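PDB 2YQU: 2-oxoglutarate dehydrogenase E3 component, which probably oxidises protein-bound dihydrolipoyl groups back to lipoyl with NAD(+), using one FAD per subunit and a redox-active disulfide, as dihydrolipoamide dehydrogenases do. Local coordinates for residues A9-Y14 with M308-A313; T39-G44 with A90-V95; C45-A50 with E159-P164. All coordinates share one frame; numbering follows the deposited sequence.

Contact 1. Residues A9-Y14 with M308-A313. With FAD (flavin-adenine dinucleotide), chain D.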
loop_
_atom_site.group_PDB
_atom_site.type_symbol
_atom_site.label_atom_id
_atom_site.label_comp_id
_atom_site.label_asym_id
_atom_site.label_seq_id
_atom_site.Cartn_x
_atom_site.Cartn_y
_atom_site.Cartn_z
ATOM N N ALA A 9 24.657 4.147 16.078
ATOM C CA ALA A 9 23.386 3.552 16.473
ATOM C C ALA A 9 22.262 3.998 15.544
ATOM O O ALA A 9 21.113 4.144 15.972
ATOM C CB ALA A 9 23.045 3.897 17.912
ATOM N N GLY A 10 22.611 4.217 14.282
ATOM C CA GLY A 10 21.634 4.390 13.217
ATOM C C GLY A 10 20.984 3.088 12.787
ATOM O O GLY A 10 21.199 2.046 13.396
ATOM N N PRO A 11 20.171 3.149 11.733
ATOM C CA PRO A 11 19.493 1.964 11.195
ATOM C C PRO A 11 20.434 0.773 11.022
ATOM O O PRO A 11 20.058 -0.366 11.342
ATOM C CB PRO A 11 18.967 2.445 9.837
ATOM C CG PRO A 11 18.815 3.915 9.981
ATOM C CD PRO A 11 19.820 4.373 11.002
ATOM N N GLY A 12 21.641 1.042 10.533
ATOM C CA GLY A 12 22.647 0.005 10.359
ATOM C C GLY A 12 23.113 -0.540 11.692
ATOM O O GLY A 12 23.021 -1.736 11.951
ATOM N N GLY A 13 23.593 0.356 12.542
ATOM C CA GLY A 13 24.201 -0.039 13.791
ATOM C C GLY A 13 23.237 -0.655 14.778
ATOM O O GLY A 13 23.502 -1.742 15.306
ATOM N N TYR A 14 22.121 0.024 15.035
ATOM C CA TYR A 14 21.196 -0.415 16.079
ATOM C C TYR A 14 20.478 -1.716 15.692
ATOM O O TYR A 14 20.230 -2.576 16.545
ATOM C CB TYR A 14 20.250 0.730 16.533
ATOM C CG TYR A 14 18.873 0.752 15.891
ATOM C CD1 TYR A 14 17.946 -0.244 16.169
ATOM C CD2 TYR A 14 18.487 1.795 15.050
ATOM C CE1 TYR A 14 16.691 -0.230 15.587
ATOM C CE2 TYR A 14 17.235 1.815 14.465
ATOM C CZ TYR A 14 16.339 0.809 14.751
ATOM O OH TYR A 14 15.088 0.818 14.183
ATOM N N MET A 308 22.173 5.163 -0.246
ATOM C CA MET A 308 22.209 5.687 1.104
ATOM C C MET A 308 20.789 5.725 1.645
ATOM O O MET A 308 20.151 6.784 1.683
ATOM C CB MET A 308 22.865 7.065 1.132
ATOM C CG MET A 308 24.356 7.016 0.963
ATOM S SD MET A 308 25.094 8.647 1.152
ATOM C CE MET A 308 26.265 8.540 -0.083
ATOM N N LEU A 309 20.320 4.548 2.055
ATOM C CA LEU A 309 18.971 4.340 2.559
ATOM C C LEU A 309 18.992 3.607 3.896
ATOM O O LEU A 309 19.868 2.775 4.162
ATOM C CB LEU A 309 18.142 3.537 1.554
ATOM C CG LEU A 309 18.261 3.960 0.093
ATOM C CD1 LEU A 309 17.574 2.943 -0.802
ATOM C CD2 LEU A 309 17.662 5.339 -0.123
ATOM N N ALA A 310 18.011 3.918 4.734
ATOM C CA ALA A 310 17.934 3.367 6.074
ATOM C C ALA A 310 17.805 1.851 6.042
ATOM O O ALA A 310 18.526 1.152 6.727
ATOM C CB ALA A 310 16.788 3.976 6.834
ATOM N N HIS A 311 16.898 1.347 5.223
ATOM C CA HIS A 311 16.702 -0.100 5.127
ATOM C C HIS A 311 17.837 -0.836 4.407
ATOM O O HIS A 311 17.991 -2.051 4.595
ATOM C CB HIS A 311 15.355 -0.420 4.489
ATOM C CG HIS A 311 15.121 0.251 3.172
ATOM N ND1 HIS A 311 14.447 1.446 3.055
ATOM C CD2 HIS A 311 15.443 -0.121 1.913
ATOM C CE1 HIS A 311 14.356 1.777 1.777
ATOM N NE2 HIS A 311 14.957 0.845 1.064
ATOM N N LYS A 312 18.615 -0.119 3.591
ATOM C CA LYS A 312 19.832 -0.659 3.006
ATOM C C LYS A 312 20.808 -0.863 4.149
ATOM O O LYS A 312 21.399 -1.921 4.276
ATOM C CB LYS A 312 20.436 0.302 1.971
ATOM C CG LYS A 312 21.684 -0.204 1.288
ATOM C CD LYS A 312 22.939 0.190 2.020
ATOM C CE LYS A 312 24.107 0.372 1.064
ATOM N NZ LYS A 312 25.353 0.696 1.821
ATOM N N ALA A 313 20.944 0.157 4.986
ATOM C CA ALA A 313 21.880 0.093 6.114
ATOM C C ALA A 313 21.529 -1.056 7.055
ATOM O O ALA A 313 22.415 -1.809 7.468
ATOM C CB ALA A 313 21.888 1.396 6.880
HETATM P PA FAD D . 23.268 6.976 10.477
HETATM O O1A FAD D . 23.734 8.302 10.002
HETATM O O2A FAD D . 21.740 6.858 10.539
HETATM O O5B FAD D . 23.937 6.671 11.899
HETATM C C5B FAD D . 25.301 6.946 12.102
HETATM C C4B FAD D . 25.475 7.277 13.569
HETATM O O4B FAD D . 26.846 7.155 13.885
HETATM C C3B FAD D . 25.068 8.709 13.907
HETATM O O3B FAD D . 24.069 8.708 14.902
HETATM C C2B FAD D . 26.341 9.358 14.415
HETATM O O2B FAD D . 26.098 10.218 15.505
HETATM C C1B FAD D . 27.188 8.161 14.813
HETATM N N9A FAD D . 28.644 8.311 14.740
HETATM C C8A FAD D . 29.410 8.686 13.666
HETATM N N7A FAD D . 30.708 8.631 14.019
HETATM C C5A FAD D . 30.782 8.226 15.308
HETATM C C6A FAD D . 31.849 8.002 16.173
HETATM N N6A FAD D . 33.117 8.031 15.768
HETATM N N1A FAD D . 31.565 7.577 17.444
HETATM C C2A FAD D . 30.282 7.367 17.888
HETATM N N3A FAD D . 29.231 7.583 17.023
HETATM C C4A FAD D . 29.491 8.013 15.767
HETATM N N1 FAD D . 16.446 6.986 4.166
HETATM C C2 FAD D . 15.406 6.143 3.839
HETATM O O2 FAD D . 15.603 4.948 3.601
HETATM N N3 FAD D . 14.128 6.638 3.774
HETATM C C4 FAD D . 13.876 7.969 4.022
HETATM O O4 FAD D . 12.709 8.301 4.144
HETATM C C4X FAD D . 14.915 8.836 4.360
HETATM N N5 FAD D . 14.671 10.176 4.613
HETATM C C5X FAD D . 15.734 11.009 4.952
HETATM C C6 FAD D . 15.485 12.361 5.204
HETATM C C7 FAD D . 16.542 13.217 5.545
HETATM C C7M FAD D . 16.221 14.642 5.912
HETATM C C8 FAD D . 17.839 12.720 5.634
HETATM C C8M FAD D . 18.932 13.517 6.297
HETATM C C9 FAD D . 18.086 11.370 5.377
HETATM C C9A FAD D . 17.038 10.510 5.026
HETATM N N10 FAD D . 17.277 9.161 4.754
HETATM C C10 FAD D . 16.213 8.334 4.427
HETATM C "C1'" FAD D . 18.667 8.581 4.695
HETATM C "C2'" FAD D . 18.941 7.863 6.020
HETATM O "O2'" FAD D . 18.831 8.766 7.110
HETATM C "C3'" FAD D . 20.292 7.155 6.026
HETATM O "O3'" FAD D . 20.405 6.337 4.877
HETATM C "C4'" FAD D . 20.439 6.270 7.258
HETATM O "O4'" FAD D . 20.317 7.036 8.432
HETATM C "C5'" FAD D . 21.773 5.515 7.224
HETATM O "O5'" FAD D . 21.935 4.761 8.405
HETATM P P FAD D . 23.401 4.474 8.997
HETATM O O1P FAD D . 23.279 3.567 10.178
HETATM O O2P FAD D . 24.358 4.024 7.908
HETATM O O3P FAD D . 23.968 5.897 9.507
#

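Contact 2. Residues T39-G44 with A90-V95. With FAD (flavin-adenine dinucleotide), chain D.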
loop_
_atom_site.group_PDB
_atom_site.type_symbol
_atom_site.label_atom_id
_atom_site.label_comp_id
_atom_site.label_asym_id
_atom_site.label_seq_id
_atom_site.Cartn_x
_atom_site.Cartn_y
_atom_site.Cartn_z
ATOM N N THR A 39 20.933 9.257 12.090
ATOM C CA THR A 39 20.435 10.320 11.232
ATOM C C THR A 39 18.963 10.086 10.913
ATOM O O THR A 39 18.156 11.013 10.956
ATOM C CB THR A 39 21.249 10.367 9.916
ATOM O OG1 THR A 39 22.612 10.731 10.184
ATOM C CG2 THR A 39 20.736 11.463 8.992
ATOM N N CYS A 40 18.624 8.838 10.594
ATOM C CA CYS A 40 17.271 8.487 10.165
ATOM C C CYS A 40 16.207 8.883 11.187
ATOM O O CYS A 40 15.231 9.560 10.862
ATOM C CB CYS A 40 17.175 6.985 9.898
ATOM S SG CYS A 40 15.582 6.485 9.219
ATOM N N LEU A 41 16.413 8.474 12.431
ATOM C CA LEU A 41 15.426 8.697 13.479
ATOM C C LEU A 41 15.430 10.145 13.987
ATOM O O LEU A 41 14.374 10.726 14.208
ATOM C CB LEU A 41 15.669 7.737 14.642
ATOM C CG LEU A 41 14.420 7.273 15.374
ATOM C CD1 LEU A 41 14.782 6.198 16.377
ATOM C CD2 LEU A 41 13.707 8.435 16.044
ATOM N N ARG A 42 16.621 10.711 14.171
ATOM C CA ARG A 42 16.771 12.000 14.839
ATOM C C ARG A 42 16.469 13.187 13.934
ATOM O O ARG A 42 15.774 14.132 14.346
ATOM C CB ARG A 42 18.190 12.142 15.402
ATOM C CG ARG A 42 18.557 11.136 16.472
ATOM C CD ARG A 42 19.946 11.384 17.084
ATOM N NE ARG A 42 21.034 10.939 16.205
ATOM C CZ ARG A 42 21.685 11.710 15.331
ATOM N NH1 ARG A 42 21.375 12.993 15.166
ATOM N NH2 ARG A 42 22.650 11.185 14.593
ATOM N N VAL A 43 17.008 13.147 12.716
ATOM C CA VAL A 43 16.985 14.296 11.802
ATOM C C VAL A 43 16.760 13.896 10.339
ATOM O O VAL A 43 17.121 14.641 9.430
ATOM C CB VAL A 43 18.306 15.095 11.891
ATOM C CG1 VAL A 43 18.506 15.644 13.304
ATOM C CG2 VAL A 43 19.500 14.233 11.469
ATOM N N GLY A 44 16.147 12.731 10.117
ATOM C CA GLY A 44 16.052 12.154 8.789
ATOM C C GLY A 44 14.672 11.624 8.436
ATOM O O GLY A 44 13.704 12.379 8.430
ATOM N N ALA A 90 9.099 9.142 20.402
ATOM C CA ALA A 90 8.553 7.793 20.561
ATOM C C ALA A 90 9.445 6.744 19.907
ATOM O O ALA A 90 9.621 5.648 20.441
ATOM C CB ALA A 90 7.141 7.712 19.973
ATOM N N ASN A 91 10.013 7.090 18.756
ATOM C CA ASN A 91 10.880 6.178 18.022
ATOM C C ASN A 91 12.232 5.981 18.710
ATOM O O ASN A 91 12.705 4.845 18.802
ATOM C CB ASN A 91 11.084 6.665 16.583
ATOM C CG ASN A 91 9.960 6.260 15.666
ATOM O OD1 ASN A 91 10.027 5.228 15.018
ATOM N ND2 ASN A 91 8.924 7.078 15.598
ATOM N N THR A 92 12.851 7.066 19.183
ATOM C CA THR A 92 14.155 6.961 19.862
ATOM C C THR A 92 14.011 6.184 21.162
ATOM O O THR A 92 14.885 5.395 21.507
ATOM C CB THR A 92 14.825 8.339 20.162
ATOM O OG1 THR A 92 13.943 9.172 20.919
ATOM C CG2 THR A 92 15.111 9.125 18.901
ATOM N N GLN A 93 12.909 6.407 21.874
ATOM C CA GLN A 93 12.633 5.691 23.122
ATOM C C GLN A 93 12.400 4.200 22.861
ATOM O O GLN A 93 12.693 3.361 23.715
ATOM C CB GLN A 93 11.440 6.314 23.849
ATOM C CG GLN A 93 11.792 7.647 24.516
ATOM C CD GLN A 93 10.585 8.503 24.870
ATOM O OE1 GLN A 93 10.744 9.665 25.266
ATOM N NE2 GLN A 93 9.383 7.945 24.733
ATOM N N GLY A 94 11.889 3.882 21.671
ATOM C CA GLY A 94 11.687 2.507 21.254
ATOM C C GLY A 94 12.996 1.772 21.066
ATOM O O GLY A 94 13.111 0.609 21.441
ATOM N N VAL A 95 13.989 2.451 20.503
ATOM C CA VAL A 95 15.303 1.855 20.324
ATOM C C VAL A 95 15.957 1.615 21.685
ATOM O O VAL A 95 16.575 0.575 21.899
ATOM C CB VAL A 95 16.228 2.706 19.429
ATOM C CG1 VAL A 95 17.541 1.988 19.209
ATOM C CG2 VAL A 95 15.554 2.986 18.088
HETATM P PA FAD D . 23.268 6.976 10.477
HETATM O O1A FAD D . 23.734 8.302 10.002
HETATM O O2A FAD D . 21.740 6.858 10.539
HETATM O O5B FAD D . 23.937 6.671 11.899
HETATM C C5B FAD D . 25.301 6.946 12.102
HETATM C C4B FAD D . 25.475 7.277 13.569
HETATM O O4B FAD D . 26.846 7.155 13.885
HETATM C C3B FAD D . 25.068 8.709 13.907
HETATM O O3B FAD D . 24.069 8.708 14.902
HETATM C C2B FAD D . 26.341 9.358 14.415
HETATM O O2B FAD D . 26.098 10.218 15.505
HETATM C C1B FAD D . 27.188 8.161 14.813
HETATM N N9A FAD D . 28.644 8.311 14.740
HETATM C C8A FAD D . 29.410 8.686 13.666
HETATM N N7A FAD D . 30.708 8.631 14.019
HETATM C C5A FAD D . 30.782 8.226 15.308
HETATM C C6A FAD D . 31.849 8.002 16.173
HETATM N N6A FAD D . 33.117 8.031 15.768
HETATM N N1A FAD D . 31.565 7.577 17.444
HETATM C C2A FAD D . 30.282 7.367 17.888
HETATM N N3A FAD D . 29.231 7.583 17.023
HETATM C C4A FAD D . 29.491 8.013 15.767
HETATM N N1 FAD D . 16.446 6.986 4.166
HETATM C C2 FAD D . 15.406 6.143 3.839
HETATM O O2 FAD D . 15.603 4.948 3.601
HETATM N N3 FAD D . 14.128 6.638 3.774
HETATM C C4 FAD D . 13.876 7.969 4.022
HETATM O O4 FAD D . 12.709 8.301 4.144
HETATM C C4X FAD D . 14.915 8.836 4.360
HETATM N N5 FAD D . 14.671 10.176 4.613
HETATM C C5X FAD D . 15.734 11.009 4.952
HETATM C C6 FAD D . 15.485 12.361 5.204
HETATM C C7 FAD D . 16.542 13.217 5.545
HETATM C C7M FAD D . 16.221 14.642 5.912
HETATM C C8 FAD D . 17.839 12.720 5.634
HETATM C C8M FAD D . 18.932 13.517 6.297
HETATM C C9 FAD D . 18.086 11.370 5.377
HETATM C C9A FAD D . 17.038 10.510 5.026
HETATM N N10 FAD D . 17.277 9.161 4.754
HETATM C C10 FAD D . 16.213 8.334 4.427
HETATM C "C1'" FAD D . 18.667 8.581 4.695
HETATM C "C2'" FAD D . 18.941 7.863 6.020
HETATM O "O2'" FAD D . 18.831 8.766 7.110
HETATM C "C3'" FAD D . 20.292 7.155 6.026
HETATM O "O3'" FAD D . 20.405 6.337 4.877
HETATM C "C4'" FAD D . 20.439 6.270 7.258
HETATM O "O4'" FAD D . 20.317 7.036 8.432
HETATM C "C5'" FAD D . 21.773 5.515 7.224
HETATM O "O5'" FAD D . 21.935 4.761 8.405
HETATM P P FAD D . 23.401 4.474 8.997
HETATM O O1P FAD D . 23.279 3.567 10.178
HETATM O O2P FAD D . 24.358 4.024 7.908
HETATM O O3P FAD D . 23.968 5.897 9.507
#

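Contact 3. Residues C45-A50 with E159-P164. With FAD (flavin-adenine dinucleotide), chain D.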
loop_
_atom_site.group_PDB
_atom_site.type_symbol
_atom_site.label_atom_id
_atom_site.label_comp_id
_atom_site.label_asym_id
_atom_site.label_seq_id
_atom_site.Cartn_x
_atom_site.Cartn_y
_atom_site.Cartn_z
ATOM N N CYS A 45 14.602 10.324 8.146
ATOM C CA CYS A 45 13.383 9.665 7.674
ATOM C C CYS A 45 12.171 9.984 8.535
ATOM O O CYS A 45 11.117 10.311 8.025
ATOM C CB CYS A 45 13.554 8.131 7.637
ATOM S SG CYS A 45 15.230 7.473 7.445
ATOM N N ILE A 46 12.319 9.856 9.848
ATOM C CA ILE A 46 11.172 9.939 10.736
ATOM C C ILE A 46 10.601 11.359 10.812
ATOM O O ILE A 46 9.425 11.537 10.531
ATOM C CB ILE A 46 11.490 9.333 12.116
ATOM C CG1 ILE A 46 11.744 7.824 11.970
ATOM C CG2 ILE A 46 10.368 9.613 13.111
ATOM C CD1 ILE A 46 10.585 7.030 11.338
ATOM N N PRO A 47 11.386 12.369 11.176
ATOM C CA PRO A 47 10.819 13.729 11.197
ATOM C C PRO A 47 10.338 14.195 9.815
ATOM O O PRO A 47 9.299 14.857 9.751
ATOM C CB PRO A 47 11.970 14.595 11.725
ATOM C CG PRO A 47 13.204 13.793 11.469
ATOM C CD PRO A 47 12.794 12.353 11.614
ATOM N N SER A 48 11.040 13.829 8.742
ATOM C CA SER A 48 10.663 14.284 7.405
ATOM C C SER A 48 9.340 13.657 6.991
ATOM O O SER A 48 8.487 14.344 6.430
ATOM C CB SER A 48 11.756 14.022 6.359
ATOM O OG SER A 48 12.133 12.660 6.302
ATOM N N LYS A 49 9.155 12.370 7.284
ATOM C CA LYS A 49 7.877 11.719 6.959
ATOM C C LYS A 49 6.726 12.247 7.817
ATOM O O LYS A 49 5.606 12.364 7.327
ATOM C CB LYS A 49 7.982 10.187 6.990
ATOM C CG LYS A 49 8.159 9.566 5.584
ATOM C CD LYS A 49 9.194 10.331 4.720
ATOM C CE LYS A 49 10.578 9.809 4.839
ATOM N NZ LYS A 49 11.610 10.731 4.185
ATOM N N ALA A 50 7.000 12.595 9.070
ATOM C CA ALA A 50 5.999 13.257 9.923
ATOM C C ALA A 50 5.501 14.544 9.259
ATOM O O ALA A 50 4.288 14.777 9.152
ATOM C CB ALA A 50 6.573 13.546 11.310
ATOM N N GLU A 159 18.020 21.802 9.766
ATOM C CA GLU A 159 17.401 23.075 10.108
ATOM C C GLU A 159 16.137 23.283 9.288
ATOM O O GLU A 159 15.201 23.944 9.733
ATOM C CB GLU A 159 18.379 24.221 9.867
ATOM C CG GLU A 159 19.570 24.219 10.805
ATOM C CD GLU A 159 20.646 23.192 10.465
ATOM O OE1 GLU A 159 21.238 22.604 11.400
ATOM O OE2 GLU A 159 20.937 22.981 9.277
ATOM N N ALA A 160 16.107 22.688 8.101
ATOM C CA ALA A 160 14.934 22.768 7.237
ATOM C C ALA A 160 13.746 21.968 7.775
ATOM O O ALA A 160 12.624 22.160 7.327
ATOM C CB ALA A 160 15.274 22.322 5.835
ATOM N N LEU A 161 13.988 21.071 8.722
ATOM C CA LEU A 161 12.912 20.362 9.417
ATOM C C LEU A 161 12.236 21.208 10.500
ATOM O O LEU A 161 11.200 20.802 11.043
ATOM C CB LEU A 161 13.453 19.092 10.065
ATOM C CG LEU A 161 13.977 18.018 9.113
ATOM C CD1 LEU A 161 14.893 17.061 9.865
ATOM C CD2 LEU A 161 12.811 17.283 8.477
ATOM N N SER A 162 12.812 22.375 10.799
ATOM C CA SER A 162 12.460 23.147 11.989
ATOM C C SER A 162 12.470 24.661 11.761
ATOM O O SER A 162 12.751 25.413 12.694
ATOM C CB SER A 162 13.447 22.836 13.123
ATOM O OG SER A 162 13.502 21.448 13.396
ATOM N N PHE A 163 12.179 25.119 10.549
ATOM C CA PHE A 163 12.094 26.565 10.318
ATOM C C PHE A 163 11.092 27.158 11.323
ATOM O O PHE A 163 10.008 26.600 11.519
ATOM C CB PHE A 163 11.651 26.904 8.891
ATOM C CG PHE A 163 12.695 26.643 7.823
ATOM C CD1 PHE A 163 12.313 26.114 6.594
ATOM C CD2 PHE A 163 14.033 26.958 8.015
ATOM C CE1 PHE A 163 13.245 25.874 5.591
ATOM C CE2 PHE A 163 14.970 26.721 7.018
ATOM C CZ PHE A 163 14.573 26.186 5.797
ATOM N N PRO A 164 11.456 28.269 11.965
ATOM C CA PRO A 164 10.578 28.926 12.953
ATOM C C PRO A 164 9.342 29.638 12.361
ATOM O O PRO A 164 8.434 30.014 13.106
ATOM C CB PRO A 164 11.519 29.925 13.647
ATOM C CG PRO A 164 12.606 30.202 12.648
ATOM C CD PRO A 164 12.746 28.968 11.814
HETATM P PA FAD D . 23.268 6.976 10.477
HETATM O O1A FAD D . 23.734 8.302 10.002
HETATM O O2A FAD D . 21.740 6.858 10.539
HETATM O O5B FAD D . 23.937 6.671 11.899
HETATM C C5B FAD D . 25.301 6.946 12.102
HETATM C C4B FAD D . 25.475 7.277 13.569
HETATM O O4B FAD D . 26.846 7.155 13.885
HETATM C C3B FAD D . 25.068 8.709 13.907
HETATM O O3B FAD D . 24.069 8.708 14.902
HETATM C C2B FAD D . 26.341 9.358 14.415
HETATM O O2B FAD D . 26.098 10.218 15.505
HETATM C C1B FAD D . 27.188 8.161 14.813
HETATM N N9A FAD D . 28.644 8.311 14.740
HETATM C C8A FAD D . 29.410 8.686 13.666
HETATM N N7A FAD D . 30.708 8.631 14.019
HETATM C C5A FAD D . 30.782 8.226 15.308
HETATM C C6A FAD D . 31.849 8.002 16.173
HETATM N N6A FAD D . 33.117 8.031 15.768
HETATM N N1A FAD D . 31.565 7.577 17.444
HETATM C C2A FAD D . 30.282 7.367 17.888
HETATM N N3A FAD D . 29.231 7.583 17.023
HETATM C C4A FAD D . 29.491 8.013 15.767
HETATM N N1 FAD D . 16.446 6.986 4.166
HETATM C C2 FAD D . 15.406 6.143 3.839
HETATM O O2 FAD D . 15.603 4.948 3.601
HETATM N N3 FAD D . 14.128 6.638 3.774
HETATM C C4 FAD D . 13.876 7.969 4.022
HETATM O O4 FAD D . 12.709 8.301 4.144
HETATM C C4X FAD D . 14.915 8.836 4.360
HETATM N N5 FAD D . 14.671 10.176 4.613
HETATM C C5X FAD D . 15.734 11.009 4.952
HETATM C C6 FAD D . 15.485 12.361 5.204
HETATM C C7 FAD D . 16.542 13.217 5.545
HETATM C C7M FAD D . 16.221 14.642 5.912
HETATM C C8 FAD D . 17.839 12.720 5.634
HETATM C C8M FAD D . 18.932 13.517 6.297
HETATM C C9 FAD D . 18.086 11.370 5.377
HETATM C C9A FAD D . 17.038 10.510 5.026
HETATM N N10 FAD D . 17.277 9.161 4.754
HETATM C C10 FAD D . 16.213 8.334 4.427
HETATM C "C1'" FAD D . 18.667 8.581 4.695
HETATM C "C2'" FAD D . 18.941 7.863 6.020
HETATM O "O2'" FAD D . 18.831 8.766 7.110
HETATM C "C3'" FAD D . 20.292 7.155 6.026
HETATM O "O3'" FAD D . 20.405 6.337 4.877
HETATM C "C4'" FAD D . 20.439 6.270 7.258
HETATM O "O4'" FAD D . 20.317 7.036 8.432
HETATM C "C5'" FAD D . 21.773 5.515 7.224
HETATM O "O5'" FAD D . 21.935 4.761 8.405
HETATM P P FAD D . 23.401 4.474 8.997
HETATM O O1P FAD D . 23.279 3.567 10.178
HETATM O O2P FAD D . 24.358 4.024 7.908
HETATM O O3P FAD D . 23.968 5.897 9.507
#

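Contact 1. Residues A9-Y14 with M308-A313
Pro11 and Gly12 meet Ala310 and Ala313 in a close, buried apposition of two helix starts, the first turns of helices 11-22 and 310-326, beside the FAD. No hydrogen bond crosses; small residues and one proline simply fit together. The pyrrolidine ring of Pro11 leans on Ala310: its CB lies 3.4 Å from Ala310 O, while CG rests 3.7 Å from Ala310 CB. A proline suits the first turn of a helix, where its missing N-H costs no helical bond, and its apolar ring carbon CG gives the methyl of Ala310 something to rest on. Farther along, the absence of a side chain at Gly12 brings its CA within 3.4 Å of Ala313 O in a C-H...O contact. A beta carbon there would press on Ala313 CB and on the phosphate oxygen O1P. Both helix starts also offer backbone N-H groups to the cofactor. Gly12 N donates to FAD O1P (3.0 Å, 149° at the hydrogen), and Ala310 N, just after the N-cap residue Leu309, donates to flavin O2 over 2.9 Å. The two helix ends would thus tend to stabilise negative charge on the pyrophosphate and at the flavin O2. Gly10 and Gly13 fit a GxGxxG-type fingerprint, with Gly12 between them giving its N-H to the phosphate, consistent with the Rossmann-type FAD-binding fold typical of the pyridine nucleotide-disulfide oxidoreductases.

Contact 2. Residues T39-G44 with A90-V95
The short helix 38-43, which carries the redox-active Cys40 and several residues that bind FAD, packs here through Leu41 against helix 77-102. The branches of Leu41 do the touching: CD2 is pressed close to both Asn91 CB (3.2 Å) and Thr92 CG2 (3.3 Å), so the packing here is tight, and CD1 meets Val95 CG2 at 3.7 Å. A branched apolar residue suits this spot because its fork straddles Asn91 and Thr92, with CD1 reaching on to Val95. Thr92 can present its methyl because its hydroxyl, held between the backbone N and the carbonyl carbon (chi1 55°), turns back to bond Gln89 O; the amide of Asn91 likewise bonds Val87 O, leaving CB to the leucine. Other side chains of the short helix serve the cofactor. Thr39 OG1 donates to the phosphate oxygen O1A of FAD over 2.7 Å. Arg42, bent at chi3 (-77°), brings NH2 to the ribose hydroxyl O3B of FAD at 2.9 Å, with the oxygen at the edge of its guanidinium, near the plane. The two helix segments run at 139° to each other with axes 9.7 Å apart; Cys40 packs on Pro11 of helix 11-22, and Val95 on Tyr14 of that same helix.

Contact 3. Residues C45-A50 with E159-P164
Apolar contact alone joins the two segments: Leu161, just past the short helix 157-160, sets its methyls against the first turns of helix 45-63. CD1 lies 4.0 Å from CG of Pro47, the two side chains meeting at a slant, and CD2 lies 3.8 Å from the CA of Ser48. With CG beside the backbone N (chi1 -65°), the fork of the leucine spans two neighbouring residues, and a small serine lets one methyl come down onto the helix backbone.

Polar bonds start from the same serine: its hydroxyl bonds Gly44 O, one turn back, and receives an N-H from Lys49 NZ at 2.9 Å. Lys49, its chain bent at chi2 and chi3, also donates from NZ to flavin N5 over 3.1 Å and forms a salt bridge with Glu181, although the fine placement of its chain end beside the flavin is doubtful. Replacing Lys49 with a methionine would remove the charged amine and would probably leave Glu181 without its mate and flavin N5 without this donor.

Sulfur contact with the cofactor comes from Cys45, whose SG lies 3.3 Å from flavin C10 and 3.4 Å from C4X, over the ring system, where the redox-active disulfide meets the isoalloxazine.

Helix 77-102 lies alongside, its Lys84 and Val88 touching Pro47 and its Lys84 NZ bonding Leu161 O. Leu182 of helix 177-188 packs on Leu161, while Ala160 rests on Leu257 of strand 255-258.

How the contacts relate
All three contacts border one FAD. Contact 1 serves the pyrophosphate and flavin O2, contact 2 the phosphate and ribose, and contact 3 the flavin itself. Contacts 2 and 3, their centres about 12 Å apart, are tied by the redox-active disulfide, Cys40 SG to Cys45 SG at 2.1 Å, and Leu161 CD1 touches Val43 O at 3.3 Å. Contact 1 backs this pair: Ala310 CB lies 3.7 Å from Cys40 SG and 3.9 Å from Cys45 SG. Along the chain, contacts 2 and 3 fall inside the loop that contact 1 closes. His434 of the second subunit, the predicted proton acceptor, packs on Cys40, Cys45 and Ala310.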